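Local coordinates for protein transcriptional regulator, LysR family (Vibrio cholerae, PDB 3SZP) that activates virulence genes as a LysR-family transcription factor, probably by sequence-specific DNA binding, at residues V160-V165 with N260-Y265. Sequence-based numbering, arbitrary orientation.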
loop_
_atom_site.group_PDB
_atom_site.type_symbol
_atom_site.label_atom_id
_atom_site.label_comp_id
_atom_site.label_asym_id
_atom_site.label_seq_id
_atom_site.Cartn_x
_atom_site.Cartn_y
_atom_site.Cartn_z
ATOM N N VAL A 160 16.238 33.022 -22.604
ATOM C CA VAL A 160 15.588 32.326 -23.701
ATOM C C VAL A 160 14.338 33.063 -24.087
ATOM O O VAL A 160 13.670 33.668 -23.251
ATOM C CB VAL A 160 15.264 30.832 -23.370
ATOM C CG1 VAL A 160 16.544 30.035 -23.195
ATOM C CG2 VAL A 160 14.377 30.718 -22.129
ATOM N N LYS A 161 14.050 33.032 -25.380
ATOM C CA LYS A 161 12.832 33.584 -25.932
ATOM C C LYS A 161 11.978 32.402 -26.352
ATOM O O LYS A 161 12.399 31.579 -27.170
ATOM C CB LYS A 161 13.158 34.480 -27.134
ATOM C CG LYS A 161 11.939 34.922 -27.937
ATOM C CD LYS A 161 12.217 36.182 -28.765
ATOM C CE LYS A 161 12.698 35.870 -30.183
ATOM N NZ LYS A 161 11.589 35.377 -31.060
ATOM N N ASP A 162 10.783 32.310 -25.784
ATOM C CA ASP A 162 9.878 31.217 -26.095
ATOM C C ASP A 162 8.986 31.634 -27.241
ATOM O O ASP A 162 8.388 32.709 -27.212
ATOM C CB ASP A 162 9.023 30.863 -24.871
ATOM C CG ASP A 162 9.863 30.420 -23.684
ATOM O OD1 ASP A 162 10.833 29.651 -23.872
ATOM O OD2 ASP A 162 9.570 30.868 -22.565
ATOM N N ILE A 163 8.896 30.787 -28.255
ATOM C CA ILE A 163 8.103 31.128 -29.431
ATOM C C ILE A 163 7.147 29.996 -29.834
ATOM O O ILE A 163 7.348 28.849 -29.454
ATOM C CB ILE A 163 9.009 31.498 -30.620
ATOM C CG1 ILE A 163 9.775 30.274 -31.100
ATOM C CG2 ILE A 163 9.998 32.618 -30.228
ATOM C CD1 ILE A 163 10.383 30.455 -32.517
ATOM N N LEU A 164 6.124 30.327 -30.617
ATOM C CA LEU A 164 5.144 29.337 -31.050
ATOM C C LEU A 164 5.518 28.769 -32.413
ATOM O O LEU A 164 5.882 29.517 -33.328
ATOM C CB LEU A 164 3.751 29.955 -31.094
ATOM C CG LEU A 164 3.282 30.507 -29.747
ATOM C CD1 LEU A 164 2.421 31.770 -29.918
ATOM C CD2 LEU A 164 2.545 29.437 -28.947
ATOM N N VAL A 165 5.429 27.446 -32.542
ATOM C CA VAL A 165 5.781 26.779 -33.785
ATOM C C VAL A 165 4.879 25.602 -34.092
ATOM O O VAL A 165 4.328 24.966 -33.175
ATOM C CB VAL A 165 7.253 26.285 -33.783
ATOM C CG1 VAL A 165 8.222 27.475 -33.837
ATOM C CG2 VAL A 165 7.530 25.371 -32.583
ATOM N N ASN A 260 7.004 36.140 -22.029
ATOM C CA ASN A 260 8.009 36.753 -21.178
ATOM C C ASN A 260 9.367 36.065 -21.363
ATOM O O ASN A 260 9.461 34.843 -21.275
ATOM C CB ASN A 260 7.552 36.665 -19.716
ATOM C CG ASN A 260 8.221 37.691 -18.832
ATOM O OD1 ASN A 260 8.554 38.789 -19.279
ATOM N ND2 ASN A 260 8.435 37.335 -17.562
ATOM N N PRO A 261 10.426 36.846 -21.633
ATOM C CA PRO A 261 11.767 36.249 -21.710
ATOM C C PRO A 261 12.133 35.646 -20.365
ATOM O O PRO A 261 11.716 36.163 -19.336
ATOM C CB PRO A 261 12.674 37.444 -22.011
ATOM C CG PRO A 261 11.772 38.499 -22.557
ATOM C CD PRO A 261 10.449 38.301 -21.879
ATOM N N ARG A 262 12.875 34.549 -20.368
ATOM C CA ARG A 262 13.239 33.889 -19.127
ATOM C C ARG A 262 14.769 33.865 -18.967
ATOM O O ARG A 262 15.506 33.483 -19.882
ATOM C CB ARG A 262 12.630 32.478 -19.057
ATOM C CG ARG A 262 11.087 32.467 -19.062
ATOM C CD ARG A 262 10.513 31.043 -19.066
ATOM N NE ARG A 262 10.793 30.313 -20.305
ATOM C CZ ARG A 262 11.353 29.103 -20.354
ATOM N NH1 ARG A 262 11.697 28.475 -19.238
ATOM N NH2 ARG A 262 11.556 28.513 -21.517
ATOM N N ASP A 263 15.231 34.298 -17.800
ATOM C CA ASP A 263 16.650 34.439 -17.542
ATOM C C ASP A 263 17.270 33.148 -17.047
ATOM O O ASP A 263 16.641 32.369 -16.319
ATOM C CB ASP A 263 16.884 35.532 -16.508
ATOM C CG ASP A 263 16.409 36.881 -16.976
ATOM O OD1 ASP A 263 16.577 37.187 -18.179
ATOM O OD2 ASP A 263 15.859 37.632 -16.140
ATOM N N ILE A 264 18.516 32.937 -17.439
ATOM C CA ILE A 264 19.303 31.822 -16.946
ATOM C C ILE A 264 20.360 32.328 -15.979
ATOM O O ILE A 264 21.177 33.173 -16.343
ATOM C CB ILE A 264 19.967 31.087 -18.106
ATOM C CG1 ILE A 264 18.883 30.566 -19.051
ATOM C CG2 ILE A 264 20.819 29.930 -17.578
ATOM C CD1 ILE A 264 19.148 30.867 -20.487
ATOM N N TYR A 265 20.321 31.832 -14.748
ATOM C CA TYR A 265 21.264 32.243 -13.725
ATOM C C TYR A 265 22.211 31.125 -13.307
ATOM O O TYR A 265 21.841 29.945 -13.313
ATOM C CB TYR A 265 20.535 32.721 -12.466
ATOM C CG TYR A 265 19.773 34.013 -12.612
ATOM C CD1 TYR A 265 20.403 35.239 -12.452
ATOM C CD2 TYR A 265 18.418 34.004 -12.897
ATOM C CE1 TYR A 265 19.698 36.424 -12.576
ATOM C CE2 TYR A 265 17.703 35.185 -13.036
ATOM C CZ TYR A 265 18.348 36.384 -12.874
ATOM O OH TYR A 265 17.626 37.540 -12.989
HETATM O O HOH W 1 7.831 32.667 -21.640
HETATM O O HOH W 2 9.998 34.377 -24.015
#
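Arg-262 grips Asp-162 side-on, with one nitrogen for each carboxylate oxygen, in a salt bridge that crosses the gap between two antiparallel strands where they begin to part. NH2 of Arg-262 gives OD1 of Asp-162 a nearly straight bond of 2.7 Å, in the guanidinium plane, while NE of Arg-262 reaches the syn lone pair of OD2 of Asp-162 at 2.6 Å. The arginine chain bends at chi3 (-67°), which turns the guanidinium toward the acid, and the two flat groups lie 28° from coplanar, a pairing that probably favours the ionised carboxylate. The packed part of the contact is carried by Val-160. Its CG2 sits over one face of the guanidinium, 3.6 Å from NH2 of Arg-262, offset toward the rim, and the other methyl, CG1, meets CD1 of Ile-264 at 3.8 Å. Val-160 and Arg-262 form a hydrogen-bonded antiparallel pair, joined by N of Val-160 to O of Arg-262 (2.9 Å) and by N of Arg-262 to O of Val-160 (3.1 Å). Toward Asn-260 the contact is looser and watery: one water links OD2 of Asp-162 to O of Asn-260, and a second accepts from N of Asp-162 and binds the same carbonyl only weakly. The pairing lies where the chain passes between the two lobes of the LysR substrate-binding domain, consistent with the crossover strands of its periplasmic-binding-protein-type fold. Beyond it, Ile-163 and Val-165 bond to Met-236 and Thr-234 of strand 233-237. Met-105 of helix 102-116 touches Val-160 and Ile-264, whereas Pro-237 and Leu-194 each touch both Asp-162 and Arg-262.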